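Local coordinates for metallophosphoesterase (Sphaerobacter thermophilus, PDB 3RQZ), which binds zinc ions in a calcineurin-like phosphoesterase fold and probably acts as a metal-dependent phosphatase, at residues A[32-37]-A[50-55]; A[10-15]-A[46-51]; A[105-108]-A[113-116]; A[143-148]-A[204-209]; A[36-41]-A[98-103]. All blocks are in the same frame, centred on the assembly; numbering follows the deposited sequence.

Contact 1. Residues A[32-37]-A[50-55]; sequences IWSLGD and ELVRVL. With ZN (zinc ion), chain D.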
# COMPACT_ATOMS: atom_id res chain seq x y z
N ILE A 32 -5.71 -3.70 11.37
CA ILE A 32 -5.17 -3.68 10.01
C ILE A 32 -5.22 -2.24 9.49
O ILE A 32 -6.27 -1.57 9.58
CB ILE A 32 -5.95 -4.66 9.12
CG1 ILE A 32 -5.69 -6.11 9.60
CG2 ILE A 32 -5.61 -4.46 7.61
CD1 ILE A 32 -6.69 -7.15 9.07
N TRP A 33 -4.09 -1.74 8.99
CA TRP A 33 -4.05 -0.38 8.44
C TRP A 33 -3.78 -0.41 6.94
O TRP A 33 -2.85 -1.07 6.51
CB TRP A 33 -2.92 0.45 9.06
CG TRP A 33 -2.94 0.65 10.54
CD1 TRP A 33 -3.96 0.38 11.42
CD2 TRP A 33 -1.89 1.24 11.30
NE1 TRP A 33 -3.58 0.73 12.70
CE2 TRP A 33 -2.32 1.28 12.65
CE3 TRP A 33 -0.62 1.73 10.97
CZ2 TRP A 33 -1.51 1.78 13.68
CZ3 TRP A 33 0.19 2.25 12.03
CH2 TRP A 33 -0.26 2.25 13.35
N SER A 34 -4.59 0.32 6.17
CA SER A 34 -4.41 0.40 4.72
C SER A 34 -3.85 1.76 4.32
O SER A 34 -4.38 2.82 4.71
CB SER A 34 -5.74 0.13 4.00
OG SER A 34 -5.67 0.46 2.60
N LEU A 35 -2.78 1.74 3.54
CA LEU A 35 -2.19 2.96 3.04
C LEU A 35 -2.66 3.33 1.63
O LEU A 35 -2.05 4.17 0.97
CB LEU A 35 -0.65 2.85 3.12
CG LEU A 35 0.00 3.12 4.46
CD1 LEU A 35 -0.65 2.36 5.62
CD2 LEU A 35 1.57 2.85 4.42
N GLY A 36 -3.77 2.75 1.17
CA GLY A 36 -4.37 3.24 -0.07
C GLY A 36 -3.93 2.47 -1.29
O GLY A 36 -3.14 1.51 -1.20
N ASP A 37 -4.44 2.91 -2.46
CA ASP A 37 -4.34 2.14 -3.69
C ASP A 37 -4.89 0.71 -3.52
O ASP A 37 -4.23 -0.29 -3.84
CB ASP A 37 -2.91 2.13 -4.26
CG ASP A 37 -2.59 3.38 -5.07
OD1 ASP A 37 -3.44 4.29 -5.18
OD2 ASP A 37 -1.48 3.46 -5.59
N GLU A 50 -14.29 -3.95 -0.53
CA GLU A 50 -15.20 -4.50 0.48
C GLU A 50 -14.43 -5.03 1.69
O GLU A 50 -14.80 -4.74 2.83
CB GLU A 50 -16.12 -5.56 -0.14
CG GLU A 50 -17.10 -4.94 -1.14
CD GLU A 50 -17.77 -5.95 -2.06
OE1 GLU A 50 -17.75 -7.15 -1.74
OE2 GLU A 50 -18.36 -5.54 -3.09
N LEU A 51 -13.34 -5.74 1.42
CA LEU A 51 -12.48 -6.28 2.48
C LEU A 51 -11.78 -5.22 3.33
O LEU A 51 -11.85 -5.26 4.57
CB LEU A 51 -11.39 -7.16 1.88
CG LEU A 51 -11.81 -8.59 1.60
CD1 LEU A 51 -10.66 -9.29 0.95
CD2 LEU A 51 -12.15 -9.26 2.89
N VAL A 52 -11.09 -4.30 2.65
CA VAL A 52 -10.39 -3.22 3.35
C VAL A 52 -11.35 -2.37 4.21
O VAL A 52 -11.01 -1.99 5.36
CB VAL A 52 -9.55 -2.33 2.37
CG1 VAL A 52 -9.06 -1.03 3.08
CG2 VAL A 52 -8.35 -3.13 1.84
N ARG A 53 -12.53 -2.08 3.67
CA ARG A 53 -13.55 -1.31 4.41
C ARG A 53 -13.83 -1.91 5.80
O ARG A 53 -13.82 -1.19 6.83
CB ARG A 53 -14.85 -1.21 3.62
CG ARG A 53 -15.97 -0.52 4.37
CD ARG A 53 -17.17 -0.28 3.46
NE ARG A 53 -18.07 0.69 4.06
CZ ARG A 53 -18.98 1.39 3.40
NH1 ARG A 53 -19.13 1.24 2.08
NH2 ARG A 53 -19.72 2.25 4.08
N VAL A 54 -14.10 -3.22 5.82
CA VAL A 54 -14.47 -3.93 7.04
C VAL A 54 -13.24 -4.08 7.97
O VAL A 54 -13.33 -3.89 9.19
CB VAL A 54 -15.09 -5.36 6.72
CG1 VAL A 54 -15.20 -6.22 7.98
CG2 VAL A 54 -16.45 -5.22 6.08
N LEU A 55 -12.09 -4.41 7.37
CA LEU A 55 -10.89 -4.77 8.12
C LEU A 55 -10.03 -3.63 8.66
O LEU A 55 -9.24 -3.82 9.58
CB LEU A 55 -10.01 -5.70 7.29
CG LEU A 55 -10.60 -7.07 6.98
CD1 LEU A 55 -9.62 -7.84 6.09
CD2 LEU A 55 -10.88 -7.85 8.25
ZN ZN D . 0.19 2.03 -5.94
O HOH W 1 0.72 3.00 -8.13
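Ile32 and Leu55 lie side by side and point the same way. The CD1 end of Ile32 touches CB of Leu55 at 4.0 Å. Nearer the backbone, CB of Ile32 sits 3.4 Å from the carbonyl O of Leu55, in the last turn of the helix. Two residues along the strand, Ser34 meets Val52. CG1 of Val52 is anti to its backbone N (chi1 169°), which brings this methyl to 3.6 Å from CB of Ser34. CG1 of Val52 is also 3.7 Å from OG of Ser34, so one branch of the valine meets both side-chain atoms of the serine. All four meetings are van der Waals contacts.

Ile32 and Ser34 face the helix, and Trp33 between them turns away. After Ser34 the chain leaves the strand. Gly36 takes backbone angles at which a CB would run into the carbonyl O of Leu35. Asp37 follows, with OD2 bound to a zinc ion at 2.2 Å. It belongs to both zinc sites, and its OD1 accepts a hydrogen bond from His65 N. The loop after the packed strand thus carries a metal ligand, as in other metallophosphoesterases.

Strand 31-34, helix 45-55 and strand 59-60 form a beta-alpha-beta unit. Strand 31-34 lies between strands 6-9 and 59-60 in the mixed sheet, and Leu23 of helix 16-26 touches both Ile32 and Leu55.

Contact 2. Residues A[10-15]-A[46-51]; sequences SDVHAN and RECVEL. With ZN (zinc ion), chain D.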
# COMPACT_ATOMS: atom_id res chain seq x y z
N SER A 10 -0.33 -1.90 1.97
CA SER A 10 -0.44 -0.83 1.00
C SER A 10 -0.50 -1.42 -0.40
O SER A 10 0.01 -2.53 -0.64
CB SER A 10 0.76 0.12 1.12
OG SER A 10 0.56 1.30 0.36
N ASP A 11 -1.11 -0.68 -1.31
CA ASP A 11 -1.01 -0.97 -2.74
C ASP A 11 -1.50 -2.38 -3.06
O ASP A 11 -0.86 -3.15 -3.78
CB ASP A 11 0.42 -0.66 -3.26
CG ASP A 11 0.82 0.81 -3.03
OD1 ASP A 11 0.36 1.68 -3.81
OD2 ASP A 11 1.58 1.09 -2.07
N VAL A 12 -2.67 -2.69 -2.51
CA VAL A 12 -3.37 -3.93 -2.82
C VAL A 12 -3.69 -3.99 -4.33
O VAL A 12 -3.53 -5.03 -4.98
CB VAL A 12 -4.64 -4.06 -1.94
CG1 VAL A 12 -5.49 -5.26 -2.41
CG2 VAL A 12 -4.21 -4.19 -0.45
N HIS A 13 -4.11 -2.87 -4.90
CA HIS A 13 -4.30 -2.80 -6.33
C HIS A 13 -5.16 -3.95 -6.84
O HIS A 13 -4.80 -4.64 -7.80
CB HIS A 13 -2.95 -2.71 -7.08
CG HIS A 13 -2.37 -1.32 -7.07
ND1 HIS A 13 -3.05 -0.23 -7.56
CD2 HIS A 13 -1.19 -0.85 -6.60
CE1 HIS A 13 -2.31 0.86 -7.41
NE2 HIS A 13 -1.18 0.51 -6.82
N ALA A 14 -6.30 -4.16 -6.17
CA ALA A 14 -7.32 -5.05 -6.68
C ALA A 14 -6.81 -6.49 -6.86
O ALA A 14 -7.39 -7.27 -7.61
CB ALA A 14 -7.90 -4.45 -8.01
N ASN A 15 -5.74 -6.84 -6.15
CA ASN A 15 -5.18 -8.18 -6.22
C ASN A 15 -5.70 -8.98 -5.00
O ASN A 15 -5.06 -9.06 -3.95
CB ASN A 15 -3.64 -8.11 -6.28
CG ASN A 15 -2.98 -9.45 -6.65
OD1 ASN A 15 -3.55 -10.54 -6.47
ND2 ASN A 15 -1.78 -9.36 -7.18
N ARG A 46 -13.71 -4.47 -6.61
CA ARG A 46 -14.84 -4.43 -5.67
C ARG A 46 -14.53 -5.22 -4.41
O ARG A 46 -14.74 -4.75 -3.29
CB ARG A 46 -16.11 -4.97 -6.31
CG ARG A 46 -16.69 -4.05 -7.36
CD ARG A 46 -18.11 -4.50 -7.77
NE ARG A 46 -18.06 -5.81 -8.40
CZ ARG A 46 -17.87 -6.03 -9.71
NH1 ARG A 46 -17.76 -5.00 -10.55
NH2 ARG A 46 -17.82 -7.27 -10.18
N GLU A 47 -14.04 -6.45 -4.62
CA GLU A 47 -13.80 -7.37 -3.51
C GLU A 47 -12.71 -6.81 -2.57
O GLU A 47 -12.81 -6.95 -1.33
CB GLU A 47 -13.40 -8.75 -4.08
CG GLU A 47 -14.50 -9.49 -4.84
CD GLU A 47 -14.62 -9.10 -6.33
OE1 GLU A 47 -13.91 -8.18 -6.82
OE2 GLU A 47 -15.46 -9.69 -7.01
N CYS A 48 -11.70 -6.14 -3.13
CA CYS A 48 -10.64 -5.58 -2.30
C CYS A 48 -11.15 -4.38 -1.50
O CYS A 48 -10.82 -4.26 -0.32
CB CYS A 48 -9.36 -5.26 -3.09
SG CYS A 48 -8.50 -6.73 -3.70
N VAL A 49 -11.99 -3.53 -2.11
CA VAL A 49 -12.58 -2.42 -1.36
C VAL A 49 -13.47 -2.94 -0.23
O VAL A 49 -13.44 -2.43 0.89
CB VAL A 49 -13.42 -1.46 -2.28
CG1 VAL A 49 -14.27 -0.49 -1.45
CG2 VAL A 49 -12.52 -0.70 -3.21
N GLU A 50 -14.29 -3.95 -0.53
CA GLU A 50 -15.20 -4.50 0.48
C GLU A 50 -14.43 -5.03 1.69
O GLU A 50 -14.80 -4.74 2.83
CB GLU A 50 -16.12 -5.56 -0.14
CG GLU A 50 -17.10 -4.94 -1.14
CD GLU A 50 -17.77 -5.95 -2.06
OE1 GLU A 50 -17.75 -7.15 -1.74
OE2 GLU A 50 -18.36 -5.54 -3.09
N LEU A 51 -13.34 -5.74 1.42
CA LEU A 51 -12.48 -6.28 2.48
C LEU A 51 -11.78 -5.22 3.33
O LEU A 51 -11.85 -5.26 4.57
CB LEU A 51 -11.39 -7.16 1.88
CG LEU A 51 -11.81 -8.59 1.60
CD1 LEU A 51 -10.66 -9.29 0.95
CD2 LEU A 51 -12.15 -9.26 2.89
ZN ZN D . 0.19 2.03 -5.94
O HOH W 1 0.72 3.00 -8.13
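The peptide group joining Ala14 to Asn15 carries Cys48 over one face. SG of Cys48 stands above this plane, 3.6 Å from C of Ala14 and 3.7 Å from N of Asn15. N of Asn15 also donates to O of Val12 at 3.1 Å, closing a type I' turn from Val12 to Asn15. CG1 of Val12 also touches SG of Cys48, at 3.6 Å.

His13 leaves the backbone on the side away from the helix, and its NE2 binds a zinc ion at 2.2 Å. Its ND1 is hydrogen-bonded to O of Val39, which helps to set the ring for the metal. Asp11 binds the same zinc through OD1 at 2.2 Å. OD2 of Asp11 takes a 2.6 Å hydrogen bond from OG of Ser10, from above the carboxylate plane, and a second from N of His150. Asp11 and His13 form the D-x-H motif of the family, and Asp37 and His152 are the other protein ligands of this zinc.

The chemistry is divided between two sides: polar groups bind and orient at the metal, while the sulfur of Cys48 packs helix 45-55 against the Val12 methyl and the turn backbone.

Contact 3. Residues A[105-108]-A[113-116]; sequences PNRM and WTVV
Trp113 comes near Met108 through the backbone alone, the carbonyl O of Trp113 being 4.0 Å from O of Met108. The indole takes part in other packing: it meets Phe206 edge-to-face and touches the ring of Trp33.

Thr114 gives its backbone hydrogen bonds to strand 145-147 and presents only its CA to Met108. CA of Thr114 makes a CA-H...O contact with O of Met108 at 3.3 Å. Methyl CG2 of Thr114 reaches CG of Arg107 at 4.1 Å.

Val115 carries the backbone bonds. It forms an antiparallel hydrogen-bonded pair with Met108, which is present as selenomethionine. N of Met108 donates to O of Val115 at 2.9 Å, nearly straight at 169° and in the carbonyl plane. N of Val115 donates back to O of Met108 at 2.7 Å and is more bent, at 152°. The carbonyl O of Val115 also receives a CA-H...O contact from CA of Arg107. The two strands belong to a beta hairpin, 107-110 with 113-116, at one border of the five-stranded mixed sheet. Strand 107-110 is outermost there, and strand 113-116 has strand 145-147 on its other side. The side chains of Val115 and Met108 both leave on the face that meets Ile59.

Val116 and Arg107 lie on the opposite face, side by side and pointing the same way. CG1 of Val116 packs on CG of Arg107 at 3.6 Å and is equally close to O of Asn106. The arginine chain starts extended, with CG anti to the backbone N (chi1 -170°), then bends at its third torsion. NH2 of Arg107 is hydrogen-bonded to O of Pro120.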
# COMPACT_ATOMS: atom_id res chain seq x y z
N PRO A 105 -9.69 9.89 4.26
CA PRO A 105 -8.77 11.00 4.46
C PRO A 105 -7.48 10.74 3.67
O PRO A 105 -7.16 9.58 3.32
CB PRO A 105 -8.52 10.93 5.96
CG PRO A 105 -8.47 9.43 6.23
CD PRO A 105 -9.62 8.92 5.38
N ASN A 106 -6.76 11.79 3.32
CA ASN A 106 -5.43 11.55 2.73
C ASN A 106 -4.33 11.40 3.78
O ASN A 106 -3.20 11.06 3.46
CB ASN A 106 -5.11 12.57 1.62
CG ASN A 106 -4.88 13.97 2.13
OD1 ASN A 106 -4.51 14.17 3.26
ND2 ASN A 106 -5.08 14.96 1.25
N ARG A 107 -4.67 11.64 5.05
CA ARG A 107 -3.67 11.61 6.10
C ARG A 107 -4.32 11.22 7.40
O ARG A 107 -5.33 11.80 7.79
CB ARG A 107 -2.99 12.98 6.26
CG ARG A 107 -1.72 13.00 7.20
CD ARG A 107 -1.35 14.40 7.71
NE ARG A 107 -1.47 15.43 6.68
CZ ARG A 107 -0.46 15.85 5.92
NH1 ARG A 107 -0.69 16.77 4.99
NH2 ARG A 107 0.77 15.38 6.09
N MSE A 108 -3.71 10.29 8.12
CA MSE A 108 -4.12 10.05 9.50
C MSE A 108 -2.96 10.30 10.47
O MSE A 108 -1.84 9.84 10.24
CB MSE A 108 -4.67 8.62 9.64
CG MSE A 108 -6.10 8.46 8.98
SE MSE A 108 -7.46 9.46 10.00
CE MSE A 108 -7.07 8.64 11.69
N TRP A 113 2.15 7.99 15.42
CA TRP A 113 2.27 7.74 13.98
C TRP A 113 1.47 8.64 13.06
O TRP A 113 0.41 9.10 13.41
CB TRP A 113 2.01 6.27 13.62
CG TRP A 113 0.82 5.68 14.29
CD1 TRP A 113 -0.48 5.73 13.86
CD2 TRP A 113 0.82 4.91 15.51
NE1 TRP A 113 -1.30 5.05 14.76
CE2 TRP A 113 -0.52 4.54 15.77
CE3 TRP A 113 1.82 4.53 16.42
CZ2 TRP A 113 -0.89 3.78 16.91
CZ3 TRP A 113 1.46 3.78 17.55
CH2 TRP A 113 0.11 3.41 17.77
N THR A 114 2.03 8.88 11.87
CA THR A 114 1.37 9.59 10.81
C THR A 114 1.33 8.59 9.68
O THR A 114 2.31 7.82 9.49
CB THR A 114 2.18 10.84 10.39
OG1 THR A 114 2.25 11.74 11.51
CG2 THR A 114 1.53 11.53 9.18
N VAL A 115 0.20 8.55 8.94
CA VAL A 115 0.05 7.58 7.84
C VAL A 115 -0.50 8.30 6.60
O VAL A 115 -1.52 9.02 6.69
CB VAL A 115 -0.92 6.43 8.22
CG1 VAL A 115 -1.08 5.45 6.98
CG2 VAL A 115 -0.44 5.70 9.49
N VAL A 116 0.20 8.15 5.48
CA VAL A 116 -0.16 8.73 4.19
C VAL A 116 0.17 7.70 3.10
O VAL A 116 0.92 6.73 3.31
CB VAL A 116 0.63 10.04 3.86
CG1 VAL A 116 0.19 11.21 4.79
CG2 VAL A 116 2.17 9.80 3.98

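Contact 4. Residues A[143-148]-A[204-209]; sequences TPLCFV and AIFEPD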
# COMPACT_ATOMS: atom_id res chain seq x y z
N THR A 143 5.39 13.29 14.41
CA THR A 143 5.27 12.13 15.26
C THR A 143 6.59 11.34 15.15
O THR A 143 7.36 11.58 14.23
CB THR A 143 4.11 11.24 14.79
OG1 THR A 143 4.23 11.02 13.38
CG2 THR A 143 2.77 11.90 15.08
N PRO A 144 6.85 10.41 16.07
CA PRO A 144 8.03 9.57 15.93
C PRO A 144 8.05 8.79 14.62
O PRO A 144 9.11 8.63 14.03
CB PRO A 144 7.90 8.61 17.12
CG PRO A 144 7.11 9.37 18.12
CD PRO A 144 6.10 10.09 17.30
N LEU A 145 6.89 8.36 14.12
CA LEU A 145 6.88 7.46 12.94
C LEU A 145 5.98 8.00 11.84
O LEU A 145 4.95 8.60 12.14
CB LEU A 145 6.40 6.06 13.37
CG LEU A 145 7.10 5.29 14.49
CD1 LEU A 145 6.32 4.01 14.70
CD2 LEU A 145 8.58 4.99 14.18
N CYS A 146 6.40 7.83 10.58
CA CYS A 146 5.53 8.04 9.39
C CYS A 146 5.53 6.81 8.49
O CYS A 146 6.61 6.34 8.06
CB CYS A 146 5.96 9.26 8.57
SG CYS A 146 4.73 9.73 7.29
N PHE A 147 4.34 6.29 8.23
CA PHE A 147 4.15 5.14 7.34
C PHE A 147 3.69 5.62 6.00
O PHE A 147 2.75 6.43 5.90
CB PHE A 147 3.14 4.13 7.93
CG PHE A 147 3.63 3.46 9.18
CD1 PHE A 147 4.51 2.37 9.09
CD2 PHE A 147 3.31 3.97 10.44
CE1 PHE A 147 5.00 1.74 10.25
CE2 PHE A 147 3.77 3.35 11.61
CZ PHE A 147 4.62 2.24 11.52
N VAL A 148 4.35 5.13 4.96
CA VAL A 148 4.07 5.53 3.58
C VAL A 148 4.02 4.31 2.65
O VAL A 148 4.56 3.27 2.99
CB VAL A 148 5.13 6.54 3.06
CG1 VAL A 148 5.27 7.75 3.99
CG2 VAL A 148 6.52 5.87 2.86
N ALA A 204 3.98 -5.32 6.41
CA ALA A 204 4.69 -5.24 7.68
C ALA A 204 3.79 -5.55 8.86
O ALA A 204 2.54 -5.44 8.77
CB ALA A 204 5.39 -3.86 7.87
N ILE A 205 4.43 -5.96 9.95
CA ILE A 205 3.76 -6.12 11.24
C ILE A 205 4.38 -5.14 12.23
O ILE A 205 5.61 -5.17 12.48
CB ILE A 205 3.94 -7.55 11.80
CG1 ILE A 205 3.28 -8.57 10.86
CG2 ILE A 205 3.35 -7.64 13.21
CD1 ILE A 205 1.74 -8.49 10.82
N PHE A 206 3.53 -4.31 12.82
CA PHE A 206 3.97 -3.26 13.74
C PHE A 206 3.49 -3.66 15.12
O PHE A 206 2.30 -3.97 15.30
CB PHE A 206 3.38 -1.92 13.27
CG PHE A 206 3.68 -0.73 14.16
CD1 PHE A 206 4.90 -0.60 14.83
CD2 PHE A 206 2.73 0.29 14.30
CE1 PHE A 206 5.17 0.52 15.68
CE2 PHE A 206 2.98 1.42 15.14
CZ PHE A 206 4.22 1.53 15.82
N GLU A 207 4.42 -3.68 16.08
CA GLU A 207 4.12 -3.95 17.48
C GLU A 207 4.60 -2.75 18.29
O GLU A 207 5.75 -2.71 18.74
CB GLU A 207 4.84 -5.23 17.95
CG GLU A 207 4.32 -6.47 17.26
CD GLU A 207 5.22 -7.66 17.45
OE1 GLU A 207 6.28 -7.72 16.80
OE2 GLU A 207 4.87 -8.53 18.24
N PRO A 208 3.70 -1.77 18.49
CA PRO A 208 4.11 -0.52 19.10
C PRO A 208 4.64 -0.70 20.51
O PRO A 208 5.57 0.00 20.89
CB PRO A 208 2.82 0.33 19.11
CG PRO A 208 1.72 -0.55 18.64
CD PRO A 208 2.30 -1.77 18.03
N ASP A 209 4.08 -1.64 21.28
CA ASP A 209 4.53 -1.83 22.67
C ASP A 209 5.96 -2.37 22.70
O ASP A 209 6.71 -2.08 23.63
CB ASP A 209 3.58 -2.76 23.45
CG ASP A 209 4.04 -2.97 24.91
OD1 ASP A 209 3.80 -2.08 25.75
OD2 ASP A 209 4.65 -4.02 25.22
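The carbonyl O of Leu145, a residue whose side chain packs on Phe206, accepts a 2.8 Å hydrogen bond from OG1 of Thr143. The hydroxyl comes from above the carbonyl plane, 38° out of it. OG1 of Thr143 is also hydrogen-bonded to OG1 of Thr114 on the neighbouring strand.

Across the contact everything is apolar. Leu145 and Phe206 approach from opposite directions. CD1 of Leu145 lies 3.4 Å from CZ of Phe206 and 3.8 Å from its CE1, a tight fit. Phe147 comes across at about a right angle. CZ of Phe147 stands over one face of the Phe206 ring, toward the rim, 3.9 Å from CD2 of Phe206. The two rings are oblique, with planes at 52° and centroids 5.2 Å apart. The other face of the Phe206 ring has CD of Pro208 over its centre, so the ring is held between a proline and a phenylalanine. With CG anti to the backbone N (chi1 177°), the ring extends from strand 201-207 toward strand 145-147. Were Phe206 replaced by alanine, Leu145 CD1 and Phe147 CZ would probably lose their partner, and a gap would open between the strands.

The strands belong to different sheets; their nearest CA atoms, Phe147 to Ala204, are 10.4 Å apart. Ile8 touches both phenylalanines. With no polar group between the side chains, the sheets are joined at this point by close hydrophobic packing.

Contact 5. Residues A[36-41]-A[98-103]; sequences GDIVGY and LQYLES. With ZN (zinc ion), chain D.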
# COMPACT_ATOMS: atom_id res chain seq x y z
N GLY A 36 -3.77 2.75 1.17
CA GLY A 36 -4.37 3.24 -0.07
C GLY A 36 -3.93 2.47 -1.29
O GLY A 36 -3.14 1.51 -1.20
N ASP A 37 -4.44 2.91 -2.46
CA ASP A 37 -4.34 2.14 -3.69
C ASP A 37 -4.89 0.71 -3.52
O ASP A 37 -4.23 -0.29 -3.84
CB ASP A 37 -2.91 2.13 -4.26
CG ASP A 37 -2.59 3.38 -5.07
OD1 ASP A 37 -3.44 4.29 -5.18
OD2 ASP A 37 -1.48 3.46 -5.59
N ILE A 38 -6.12 0.64 -3.02
CA ILE A 38 -6.90 -0.57 -2.97
C ILE A 38 -7.27 -1.08 -4.38
O ILE A 38 -7.43 -2.27 -4.59
CB ILE A 38 -8.19 -0.29 -2.18
CG1 ILE A 38 -7.86 0.42 -0.85
CG2 ILE A 38 -8.93 -1.56 -1.91
CD1 ILE A 38 -9.12 0.88 -0.03
N VAL A 39 -7.45 -0.15 -5.33
CA VAL A 39 -7.90 -0.52 -6.68
C VAL A 39 -6.87 -0.06 -7.69
O VAL A 39 -5.89 0.61 -7.32
CB VAL A 39 -9.30 0.12 -7.04
CG1 VAL A 39 -10.39 -0.29 -6.02
CG2 VAL A 39 -9.18 1.67 -7.10
N GLY A 40 -7.12 -0.40 -8.95
CA GLY A 40 -6.22 -0.06 -10.06
C GLY A 40 -5.36 -1.25 -10.41
O GLY A 40 -4.89 -1.95 -9.50
N TYR A 41 -5.16 -1.49 -11.70
CA TYR A 41 -4.31 -2.60 -12.20
C TYR A 41 -4.92 -4.00 -12.07
O TYR A 41 -5.00 -4.72 -13.05
CB TYR A 41 -2.91 -2.61 -11.52
CG TYR A 41 -2.09 -1.36 -11.65
CD1 TYR A 41 -1.92 -0.74 -12.89
CD2 TYR A 41 -1.49 -0.78 -10.53
CE1 TYR A 41 -1.16 0.40 -13.01
CE2 TYR A 41 -0.72 0.37 -10.64
CZ TYR A 41 -0.57 0.96 -11.89
OH TYR A 41 0.18 2.09 -12.04
N LEU A 98 -17.67 3.50 -4.26
CA LEU A 98 -17.42 4.92 -4.50
C LEU A 98 -17.59 5.76 -3.23
O LEU A 98 -16.75 6.60 -2.93
CB LEU A 98 -18.33 5.45 -5.63
CG LEU A 98 -18.03 4.71 -6.96
CD1 LEU A 98 -19.18 4.87 -7.99
CD2 LEU A 98 -16.67 5.18 -7.52
N GLN A 99 -18.67 5.53 -2.48
CA GLN A 99 -18.90 6.27 -1.22
C GLN A 99 -17.79 6.02 -0.22
O GLN A 99 -17.34 6.92 0.49
CB GLN A 99 -20.25 5.90 -0.60
CG GLN A 99 -21.46 6.43 -1.36
CD GLN A 99 -22.74 5.81 -0.84
OE1 GLN A 99 -22.78 5.33 0.28
NE2 GLN A 99 -23.79 5.81 -1.66
N TYR A 100 -17.34 4.77 -0.13
CA TYR A 100 -16.29 4.48 0.82
C TYR A 100 -14.98 5.20 0.46
O TYR A 100 -14.33 5.80 1.31
CB TYR A 100 -16.05 2.96 0.94
CG TYR A 100 -14.87 2.63 1.83
CD1 TYR A 100 -14.98 2.74 3.22
CD2 TYR A 100 -13.66 2.19 1.28
CE1 TYR A 100 -13.89 2.46 4.05
CE2 TYR A 100 -12.57 1.90 2.08
CZ TYR A 100 -12.69 2.03 3.50
OH TYR A 100 -11.62 1.73 4.32
N LEU A 101 -14.56 5.06 -0.79
CA LEU A 101 -13.33 5.70 -1.27
C LEU A 101 -13.40 7.21 -1.10
O LEU A 101 -12.43 7.81 -0.66
CB LEU A 101 -12.99 5.30 -2.69
CG LEU A 101 -12.64 3.82 -2.88
CD1 LEU A 101 -12.48 3.56 -4.35
CD2 LEU A 101 -11.40 3.35 -2.07
N GLU A 102 -14.56 7.81 -1.44
CA GLU A 102 -14.78 9.23 -1.27
C GLU A 102 -14.66 9.67 0.18
O GLU A 102 -14.34 10.83 0.46
CB GLU A 102 -16.15 9.65 -1.84
CG GLU A 102 -16.19 9.62 -3.36
CD GLU A 102 -17.61 9.63 -3.97
OE1 GLU A 102 -18.60 9.84 -3.23
OE2 GLU A 102 -17.73 9.43 -5.21
N SER A 103 -14.88 8.74 1.11
CA SER A 103 -14.88 9.15 2.51
C SER A 103 -13.48 9.25 3.09
O SER A 103 -13.29 9.87 4.15
CB SER A 103 -15.75 8.19 3.34
OG SER A 103 -15.08 6.95 3.58
ZN ZN D . 0.19 2.03 -5.94
O HOH W 1 0.72 3.00 -8.13
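Apolar contacts join Ile38 to the helix. Its CD1 does all the touching. CD1 of Ile38 meets CD2 of Leu101 at 3.9 Å, the two side chains sliding past each other in opposite directions. CD1 of Ile38 also reaches CE2 of Tyr100 at 4.2 Å, coming to the edge of the ring and near its plane. Ile38 and Tyr100 cross at about a right angle. CD1 of Ile38 is anti to its CA (chi2 174°), which extends the methyl to the helix. Val39 beside it touches Pro45 and Val49 of helix 45-55.

Hydrogen bonds hold the tyrosine at both ends. The carbonyl O of Tyr100 is gripped twice by Ser103: by OG at 2.7 Å, tilted 20° from the carbonyl plane, and by N at 3.0 Å. At the other end of the tyrosine, OH is hydrogen-bonded to OG of Ser60, which helps to fix the ring beside Ile38.

Metal binding comes just before the packed residue. Asp37 turns away from the helix and binds zinc, while Ile38 turns toward the helix. Gly36 and Asp37 correspond to the Gly-Asp pair of a conserved metallophosphoesterase motif.

The loop runs from strand 31-34 to helix 45-55. Helix 95-103 packs on Ile38 of this loop, Val52 of helix 45-55 also touches Ile38, and Asp66 of helix 64-69 touches both Ile38 and Leu101.

Contacts 1, 2 and 5 are neighbours beside the zinc site, with centres 7 to 9 Å apart. Contacts 1 and 2 share helix 45-55, and contacts 1 and 5 share Gly36 and Asp37. Backbone bonds probably join the 10-15 and 36-41 loops. Contacts 3 and 4 form a second group, 12 Å apart, on neighbouring strands 113-116 and 145-147 of the five-stranded sheet. Contact 1 bridges the groups: Trp33 and Leu35 touch residues of both contacts 3 and 4. Contacts 2 and 4 are 22 Å apart, on opposite sides of the chain's centre. Along the chain, contacts 2 and 5 cross, while contacts 3 and 4 follow. The metal loops are thus packed onto helices beside a two-sheet core.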